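Local coordinates for protein OLD nuclease (Thermus scotoductus, PDB 6P74) that degrades linear or supercoiled double-stranded DNA in the 5'-to-3' direction as a metal-dependent exonuclease and also has DNA-stimulated ATPase activity, at residues 375-380 with 431-436; 407-412 with 457-462; 480-485 with 510-515. All blocks are in the same frame, centred on the assembly; numbering follows the deposited sequence.

Interaction 1 of 3, residues 375-380 with 431-436; sequences LVEGYG and DEDVWP. With SM (samarium (III) ion), chain O.
E377 and the D431–D433 pair are the acidic signature of the Toprim fold: a glutamate just beyond one strand of the central parallel sheet, and a DxD motif at the end of the adjacent strand. The one direct hydrogen bond between the segments runs from D431 N to E377 OE2 at 2.7 Å. It is almost straight (N-H...O 175°) and meets the oxygen on its syn side, 35° out of the carboxylate plane. E377 crosses at about a right angle to D431, and the two carboxylate planes stand perpendicular; E377 holds the D431 backbone N-H, and the D431 carboxylate is left for the metal. There D431 OD2 binds samarium at 2.4 Å, with E480 as the second protein ligand, while D431 OD1 accepts from L479 N. E377 OE1 lies 4.0 Å from D433 OD2, and one water, 2.8 Å from E377 OE1, is also within hydrogen-bonding reach of D433 OD2. K409 offers D433 OD2 a weak, long ion pair. E377, D431 and D433 probably hold the first of two divalent cations. With samarium bound, even the nearer E377 oxygen, OE2, is 4.6 Å from the ion, too far for direct ligation. D433 reaches the metal through a second water, which sits 2.6 Å from D433 OD1 and 2.6 Å from samarium.

Interaction 2 of 3, residues 407-412 with 457-462; sequences GGKAGI and QEKNQR
K409, in the first turn of helix 409-422, reaches across to K459 and N460 on helix 443-467, where the nearest CA atoms, those of K409 and K459, are 6.7 Å apart. Its CG lies beside the backbone N, opposite the carbonyl carbon (chi1 -68°), and every later torsion is close to 180°, so the fully stretched chain delivers the ammonium group to the far helix. NZ donates to N460 OD1 at 2.8 Å, lying in the carbonyl plane on a lone pair with a C=O...N angle of 133°. The N460 CB starts away from K409, but chi1 of -64° swings the carboxamide back so that OD1 faces the lysine. Its other branch, ND2, donates to E432 O, and these two bonds fix which way round the amide sits. Midway along K409, CD rests 4.1 Å from K459 CB, the two lysine chains crossing at about a right angle. K459 runs off in another direction, and the K409 and K459 NZ atoms end 6.4 Å apart. E456 bridges them: OE1 forms a salt bridge with K409 NZ and OE2 one with K459 NZ. K409 NZ also donates to D431 O. A single ammonium thus links helix 443-467 to the backbone at the metal site, and its positive charge probably helps offset the acidic cluster nearby.

Interaction 3 of 3, residues 480-485 with 510-515; sequences EAALGI and DALRPF
The backbones come within 5.0 Å, CA to CA, at A482 and A511, where the end of the short helix 479-483 meets segment 510-515. Helix 479-483 closes in a Schellman motif just past this point: G484 takes a positive phi of 68°, I485 N reaches back to E480 O and G484 N to A481 O, each bond 3.2 Å long. The close approach is consistent with alanine on both sides. Both alanine CB atoms point into the contact and meet at 3.8 Å, and A482 CB is equally close to A511 O, so the methyl of A482 touches backbone as well as side chain. Beside the alanines, L483 and L512 add a branched apolar pair. Neither leucine sets out directly at the other segment, but with L512 CG roughly anti to its N (chi1 -153°) and L483 CG beside its own (chi1 -68°), the branches converge: L483 CD2 sits 4.1 Å from L512 CD1 and 4.1 Å from L512 CD2, fitting against both methyls at once. L512 CD1 also meets A482 CB, again at 4.1 Å, which joins the leucine pair to the alanine pair. No hydrogen bond spans the segments; the evidence is entirely of van der Waals contact. The same short helix carries E480, which binds samarium and forms a salt bridge with R487. Around the contact, L483 also leans on I499 and L500 of helix 493-501, L512 touches V503, and F515 packs on helix 379-391 and on V429 of strand 426-431.

In the fold
All three contacts gather around the four-stranded parallel sheet of the Toprim domain. Interactions 1 and 2 interleave along the chain, and interaction 3 follows both. Interaction 1 lies between the others, its centre about 9 Å from that of interaction 2 and about 11 Å from that of interaction 3; the centres of interactions 2 and 3 are about 19 Å apart, and their nearest atoms about 10 Å apart. Helices 409-422 and 443-467 meet in interaction 2, which is tied to the acidic centre through the E377 and E432 backbones; helix 479-483 enters interaction 3, tied through the samarium shared by D431 and E480. The outer contacts thus flank the metal-binding centre of the nuclease.

Interaction 1 of 3, residues 375-380 with 431-436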
loop_
_atom_site.group_PDB
_atom_site.type_symbol
_atom_site.label_atom_id
_atom_site.label_comp_id
_atom_site.label_asym_id
_atom_site.label_seq_id
_atom_site.Cartn_x
_atom_site.Cartn_y
_atom_site.Cartn_z
ATOM N N LEU A 375 8.448 37.288 -1.131
ATOM C CA LEU A 375 8.717 37.700 0.247
ATOM C C LEU A 375 8.572 39.218 0.358
ATOM O O LEU A 375 9.287 39.945 -0.334
ATOM C CB LEU A 375 10.133 37.276 0.655
ATOM C CG LEU A 375 10.420 35.808 0.319
ATOM C CD1 LEU A 375 11.779 35.339 0.885
ATOM C CD2 LEU A 375 9.267 34.912 0.846
ATOM N N VAL A 376 7.663 39.696 1.224
ATOM C CA VAL A 376 7.488 41.128 1.464
ATOM C C VAL A 376 7.613 41.407 2.968
ATOM O O VAL A 376 7.594 40.493 3.808
ATOM C CB VAL A 376 6.145 41.673 0.906
ATOM C CG1 VAL A 376 5.940 41.258 -0.524
ATOM C CG2 VAL A 376 4.971 41.220 1.763
ATOM N N GLU A 377 7.757 42.702 3.297
ATOM C CA GLU A 377 8.012 43.102 4.680
ATOM C C GLU A 377 6.815 42.868 5.589
ATOM O O GLU A 377 6.971 42.371 6.713
ATOM C CB GLU A 377 8.406 44.563 4.771
ATOM C CG GLU A 377 9.728 44.898 4.144
ATOM C CD GLU A 377 9.959 46.400 4.097
ATOM O OE1 GLU A 377 10.247 46.981 5.156
ATOM O OE2 GLU A 377 9.810 47.008 3.017
ATOM N N GLY A 378 5.623 43.256 5.151
ATOM C CA GLY A 378 4.581 43.502 6.134
ATOM C C GLY A 378 3.187 43.354 5.573
ATOM O O GLY A 378 2.990 43.014 4.404
ATOM N N TYR A 379 2.215 43.595 6.453
ATOM C CA TYR A 379 0.823 43.337 6.108
ATOM C C TYR A 379 0.384 44.203 4.930
ATOM O O TYR A 379 -0.201 43.706 3.957
ATOM C CB TYR A 379 -0.059 43.582 7.327
ATOM C CG TYR A 379 -1.528 43.444 7.036
ATOM C CD1 TYR A 379 -2.135 42.194 7.011
ATOM C CD2 TYR A 379 -2.309 44.568 6.771
ATOM C CE1 TYR A 379 -3.490 42.063 6.740
ATOM C CE2 TYR A 379 -3.647 44.452 6.497
ATOM C CZ TYR A 379 -4.239 43.198 6.489
ATOM O OH TYR A 379 -5.571 43.095 6.204
ATOM N N GLY A 380 0.679 45.503 4.993
ATOM C CA GLY A 380 0.350 46.387 3.885
ATOM C C GLY A 380 0.991 45.969 2.571
ATOM O O GLY A 380 0.397 46.134 1.504
ATOM N N ASP A 431 11.046 47.971 0.865
ATOM C CA ASP A 431 11.305 49.403 0.746
ATOM C C ASP A 431 12.764 49.719 1.022
ATOM O O ASP A 431 13.438 49.030 1.790
ATOM C CB ASP A 431 10.418 50.205 1.718
ATOM C CG ASP A 431 8.934 50.218 1.308
ATOM O OD1 ASP A 431 8.657 49.861 0.152
ATOM O OD2 ASP A 431 8.046 50.549 2.137
ATOM N N GLU A 432 13.251 50.799 0.407
ATOM C CA GLU A 432 14.589 51.270 0.736
ATOM C C GLU A 432 14.620 51.895 2.129
ATOM O O GLU A 432 15.484 51.564 2.949
ATOM C CB GLU A 432 15.067 52.264 -0.316
ATOM C CG GLU A 432 16.514 52.751 -0.142
ATOM C CD GLU A 432 16.788 53.981 -1.021
ATOM O OE1 GLU A 432 15.810 54.521 -1.574
ATOM O OE2 GLU A 432 17.952 54.427 -1.155
ATOM N N ASP A 433 13.694 52.819 2.408
ATOM C CA ASP A 433 13.575 53.455 3.728
ATOM C C ASP A 433 14.784 54.313 4.079
ATOM O O ASP A 433 15.202 54.373 5.233
ATOM C CB ASP A 433 13.324 52.422 4.816
ATOM C CG ASP A 433 11.895 51.943 4.810
ATOM O OD1 ASP A 433 11.020 52.758 4.447
ATOM O OD2 ASP A 433 11.635 50.780 5.167
ATOM N N VAL A 434 15.323 54.997 3.080
ATOM C CA VAL A 434 16.387 55.974 3.246
ATOM C C VAL A 434 15.819 57.315 2.816
ATOM O O VAL A 434 15.160 57.406 1.778
ATOM C CB VAL A 434 17.612 55.586 2.405
ATOM C CG1 VAL A 434 18.665 56.726 2.344
ATOM C CG2 VAL A 434 18.155 54.243 2.908
ATOM N N TRP A 435 16.044 58.343 3.620
ATOM C CA TRP A 435 15.368 59.612 3.398
ATOM C C TRP A 435 16.374 60.747 3.433
ATOM O O TRP A 435 17.317 60.702 4.223
ATOM C CB TRP A 435 14.292 59.824 4.470
ATOM C CG TRP A 435 13.327 58.684 4.489
ATOM C CD1 TRP A 435 13.351 57.576 5.314
ATOM C CD2 TRP A 435 12.216 58.505 3.610
ATOM N NE1 TRP A 435 12.320 56.731 4.994
ATOM C CE2 TRP A 435 11.605 57.279 3.954
ATOM C CE3 TRP A 435 11.680 59.265 2.562
ATOM C CZ2 TRP A 435 10.469 56.801 3.296
ATOM C CZ3 TRP A 435 10.567 58.793 1.911
ATOM C CH2 TRP A 435 9.973 57.565 2.272
ATOM N N PRO A 436 16.219 61.774 2.594
ATOM C CA PRO A 436 17.137 62.912 2.678
ATOM C C PRO A 436 17.016 63.614 4.022
ATOM O O PRO A 436 15.940 63.688 4.622
ATOM C CB PRO A 436 16.687 63.819 1.526
ATOM C CG PRO A 436 15.268 63.443 1.293
ATOM C CD PRO A 436 15.234 61.964 1.515
HETATM SM SM SM O . 6.914 50.443 4.206
HETATM O O HOH W 1 9.428 49.670 5.251
HETATM O O HOH W 2 8.462 52.497 4.552
#

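Interaction 2 of 3, residues 407-412 with 457-462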
loop_
_atom_site.group_PDB
_atom_site.type_symbol
_atom_site.label_atom_id
_atom_site.label_comp_id
_atom_site.label_asym_id
_atom_site.label_seq_id
_atom_site.Cartn_x
_atom_site.Cartn_y
_atom_site.Cartn_z
ATOM N N GLY A 407 7.391 40.043 8.372
ATOM C CA GLY A 407 7.605 40.727 9.629
ATOM C C GLY A 407 8.789 41.671 9.649
ATOM O O GLY A 407 9.432 41.827 10.698
ATOM N N GLY A 408 9.109 42.300 8.515
ATOM C CA GLY A 408 10.167 43.299 8.456
ATOM C C GLY A 408 11.417 42.724 7.826
ATOM O O GLY A 408 11.464 41.557 7.428
ATOM N N LYS A 409 12.460 43.558 7.737
ATOM C CA LYS A 409 13.611 43.170 6.925
ATOM C C LYS A 409 14.365 41.995 7.545
ATOM O O LYS A 409 14.696 41.027 6.845
ATOM C CB LYS A 409 14.516 44.377 6.689
ATOM C CG LYS A 409 13.799 45.428 5.771
ATOM C CD LYS A 409 14.669 46.651 5.486
ATOM C CE LYS A 409 13.950 47.623 4.528
ATOM N NZ LYS A 409 14.738 48.880 4.338
ATOM N N ALA A 410 14.619 42.048 8.863
ATOM C CA ALA A 410 15.245 40.915 9.540
ATOM C C ALA A 410 14.431 39.643 9.345
ATOM O O ALA A 410 15.001 38.553 9.241
ATOM C CB ALA A 410 15.443 41.217 11.037
ATOM N N GLY A 411 13.105 39.768 9.268
ATOM C CA GLY A 411 12.267 38.612 8.989
ATOM C C GLY A 411 12.465 38.083 7.586
ATOM O O GLY A 411 12.387 36.871 7.356
ATOM N N ILE A 412 12.699 38.985 6.624
ATOM C CA ILE A 412 12.968 38.565 5.248
ATOM C C ILE A 412 14.275 37.774 5.174
ATOM O O ILE A 412 14.328 36.701 4.574
ATOM C CB ILE A 412 12.994 39.777 4.296
ATOM C CG1 ILE A 412 11.595 40.349 4.121
ATOM C CG2 ILE A 412 13.489 39.355 2.924
ATOM C CD1 ILE A 412 11.557 41.616 3.305
ATOM N N GLN A 457 20.475 51.012 5.323
ATOM C CA GLN A 457 21.341 50.603 4.226
ATOM C C GLN A 457 22.041 49.292 4.537
ATOM O O GLN A 457 22.195 48.447 3.652
ATOM C CB GLN A 457 22.334 51.714 3.909
ATOM C CG GLN A 457 21.650 52.872 3.143
ATOM C CD GLN A 457 22.540 54.079 2.986
ATOM O OE1 GLN A 457 23.404 54.347 3.829
ATOM N NE2 GLN A 457 22.342 54.817 1.893
ATOM N N GLU A 458 22.403 49.087 5.795
ATOM C CA GLU A 458 22.992 47.829 6.224
ATOM C C GLU A 458 21.988 46.687 6.107
ATOM O O GLU A 458 22.317 45.618 5.573
ATOM C CB GLU A 458 23.492 47.975 7.657
ATOM C CG GLU A 458 24.556 46.991 8.060
ATOM C CD GLU A 458 24.667 46.866 9.572
ATOM O OE1 GLU A 458 24.163 45.856 10.125
ATOM O OE2 GLU A 458 25.232 47.793 10.201
ATOM N N LYS A 459 20.752 46.899 6.589
ATOM C CA LYS A 459 19.713 45.875 6.442
ATOM C C LYS A 459 19.438 45.557 4.973
ATOM O O LYS A 459 19.206 44.389 4.622
ATOM C CB LYS A 459 18.409 46.310 7.108
ATOM C CG LYS A 459 18.481 46.663 8.559
ATOM C CD LYS A 459 17.116 47.031 9.048
ATOM C CE LYS A 459 17.141 47.702 10.399
ATOM N NZ LYS A 459 15.845 48.432 10.598
ATOM N N ASN A 460 19.417 46.589 4.112
ATOM C CA ASN A 460 19.211 46.375 2.686
ATOM C C ASN A 460 20.359 45.567 2.087
ATOM O O ASN A 460 20.138 44.733 1.207
ATOM C CB ASN A 460 19.082 47.721 1.955
ATOM C CG ASN A 460 17.871 48.500 2.395
ATOM O OD1 ASN A 460 16.982 47.942 3.038
ATOM N ND2 ASN A 460 17.826 49.811 2.049
ATOM N N GLN A 461 21.589 45.832 2.533
ATOM C CA GLN A 461 22.758 45.119 2.034
ATOM C C GLN A 461 22.762 43.667 2.491
ATOM O O GLN A 461 23.175 42.781 1.736
ATOM C CB GLN A 461 24.041 45.828 2.482
ATOM C CG GLN A 461 25.303 45.236 1.896
ATOM C CD GLN A 461 25.169 44.980 0.390
ATOM O OE1 GLN A 461 25.268 43.836 -0.064
ATOM N NE2 GLN A 461 24.930 46.044 -0.386
ATOM N N ARG A 462 22.306 43.390 3.709
ATOM C CA ARG A 462 22.282 41.997 4.146
ATOM C C ARG A 462 21.268 41.186 3.346
ATOM O O ARG A 462 21.547 40.043 2.962
ATOM C CB ARG A 462 21.982 41.904 5.626
ATOM C CG ARG A 462 23.037 42.485 6.560
ATOM C CD ARG A 462 22.459 42.541 8.001
ATOM N NE ARG A 462 22.125 41.181 8.418
ATOM C CZ ARG A 462 23.007 40.277 8.860
ATOM N NH1 ARG A 462 24.295 40.591 8.979
ATOM N NH2 ARG A 462 22.606 39.051 9.194
#

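Interaction 3 of 3, residues 480-485 with 510-515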
loop_
_atom_site.group_PDB
_atom_site.type_symbol
_atom_site.label_atom_id
_atom_site.label_comp_id
_atom_site.label_asym_id
_atom_site.label_seq_id
_atom_site.Cartn_x
_atom_site.Cartn_y
_atom_site.Cartn_z
ATOM N N GLU A 480 4.799 53.135 0.477
ATOM C CA GLU A 480 3.910 54.212 0.899
ATOM C C GLU A 480 4.124 55.461 0.058
ATOM O O GLU A 480 3.162 56.119 -0.345
ATOM C CB GLU A 480 4.110 54.560 2.371
ATOM C CG GLU A 480 3.769 53.469 3.339
ATOM C CD GLU A 480 4.973 52.634 3.686
ATOM O OE1 GLU A 480 5.854 52.508 2.798
ATOM O OE2 GLU A 480 5.043 52.143 4.840
ATOM N N ALA A 481 5.383 55.813 -0.206
ATOM C CA ALA A 481 5.629 57.001 -1.010
ATOM C C ALA A 481 5.244 56.762 -2.466
ATOM O O ALA A 481 4.672 57.647 -3.113
ATOM C CB ALA A 481 7.092 57.435 -0.888
ATOM N N ALA A 482 5.524 55.566 -2.995
ATOM C CA ALA A 482 5.105 55.265 -4.364
ATOM C C ALA A 482 3.587 55.358 -4.530
ATOM O O ALA A 482 3.100 55.781 -5.591
ATOM C CB ALA A 482 5.611 53.882 -4.774
ATOM N N LEU A 483 2.823 54.979 -3.497
ATOM C CA LEU A 483 1.371 55.021 -3.590
ATOM C C LEU A 483 0.778 56.386 -3.255
ATOM O O LEU A 483 -0.407 56.598 -3.527
ATOM C CB LEU A 483 0.723 53.969 -2.671
ATOM C CG LEU A 483 0.938 52.500 -3.053
ATOM C CD1 LEU A 483 0.342 51.592 -1.974
ATOM C CD2 LEU A 483 0.407 52.149 -4.452
ATOM N N GLY A 484 1.561 57.302 -2.677
ATOM C CA GLY A 484 1.036 58.560 -2.176
ATOM C C GLY A 484 0.131 58.424 -0.976
ATOM O O GLY A 484 -0.585 59.367 -0.629
ATOM N N ILE A 485 0.159 57.295 -0.328
ATOM C CA ILE A 485 -0.810 56.937 0.695
ATOM C C ILE A 485 -0.307 57.447 2.040
ATOM O O ILE A 485 0.901 57.426 2.322
ATOM C CB ILE A 485 -1.025 55.409 0.686
ATOM C CG1 ILE A 485 -2.365 55.014 1.304
ATOM C CG2 ILE A 485 0.117 54.703 1.387
ATOM C CD1 ILE A 485 -2.710 53.558 1.022
ATOM N N ASP A 510 7.363 54.807 -12.202
ATOM C CA ASP A 510 8.794 54.482 -11.953
ATOM C C ASP A 510 8.974 54.098 -10.480
ATOM O O ASP A 510 9.730 53.143 -10.208
ATOM C CB ASP A 510 9.707 55.645 -12.353
ATOM C CG ASP A 510 11.108 55.205 -12.743
ATOM O OD1 ASP A 510 11.238 54.101 -13.308
ATOM O OD2 ASP A 510 12.056 55.969 -12.478
ATOM N N ALA A 511 8.304 54.819 -9.576
ATOM C CA ALA A 511 8.398 54.542 -8.123
ATOM C C ALA A 511 7.776 53.174 -7.817
ATOM O O ALA A 511 8.342 52.439 -6.985
ATOM C CB ALA A 511 7.720 55.644 -7.345
ATOM N N LEU A 512 6.654 52.857 -8.471
ATOM C CA LEU A 512 5.970 51.585 -8.265
ATOM C C LEU A 512 6.558 50.436 -9.086
ATOM O O LEU A 512 6.302 49.263 -8.770
ATOM C CB LEU A 512 4.497 51.762 -8.620
ATOM C CG LEU A 512 3.426 50.906 -7.976
ATOM C CD1 LEU A 512 3.672 50.698 -6.503
ATOM C CD2 LEU A 512 2.134 51.664 -8.168
ATOM N N ARG A 513 7.336 50.753 -10.117
ATOM C CA ARG A 513 7.822 49.740 -11.049
ATOM C C ARG A 513 8.525 48.564 -10.388
ATOM O O ARG A 513 8.247 47.422 -10.783
ATOM C CB ARG A 513 8.753 50.415 -12.066
ATOM C CG ARG A 513 9.504 49.445 -12.969
ATOM C CD ARG A 513 10.522 50.179 -13.844
ATOM N NE ARG A 513 9.863 51.024 -14.833
ATOM C CZ ARG A 513 10.454 52.066 -15.403
ATOM N NH1 ARG A 513 11.695 52.383 -15.042
ATOM N NH2 ARG A 513 9.813 52.794 -16.305
ATOM N N PRO A 514 9.419 48.740 -9.407
ATOM C CA PRO A 514 10.078 47.559 -8.829
ATOM C C PRO A 514 9.095 46.633 -8.141
ATOM O O PRO A 514 9.329 45.418 -8.105
ATOM C CB PRO A 514 11.110 48.168 -7.856
ATOM C CG PRO A 514 11.301 49.625 -8.404
ATOM C CD PRO A 514 9.884 49.974 -8.753
ATOM N N PHE A 515 7.965 47.165 -7.653
ATOM C CA PHE A 515 6.969 46.322 -7.007
ATOM C C PHE A 515 6.248 45.462 -8.028
ATOM O O PHE A 515 6.103 44.256 -7.832
ATOM C CB PHE A 515 5.966 47.169 -6.218
ATOM C CG PHE A 515 5.230 46.397 -5.161
ATOM C CD1 PHE A 515 5.872 45.991 -4.006
ATOM C CD2 PHE A 515 3.907 46.086 -5.310
ATOM C CE1 PHE A 515 5.203 45.267 -3.024
ATOM C CE2 PHE A 515 3.233 45.371 -4.328
ATOM C CZ PHE A 515 3.891 44.944 -3.188
#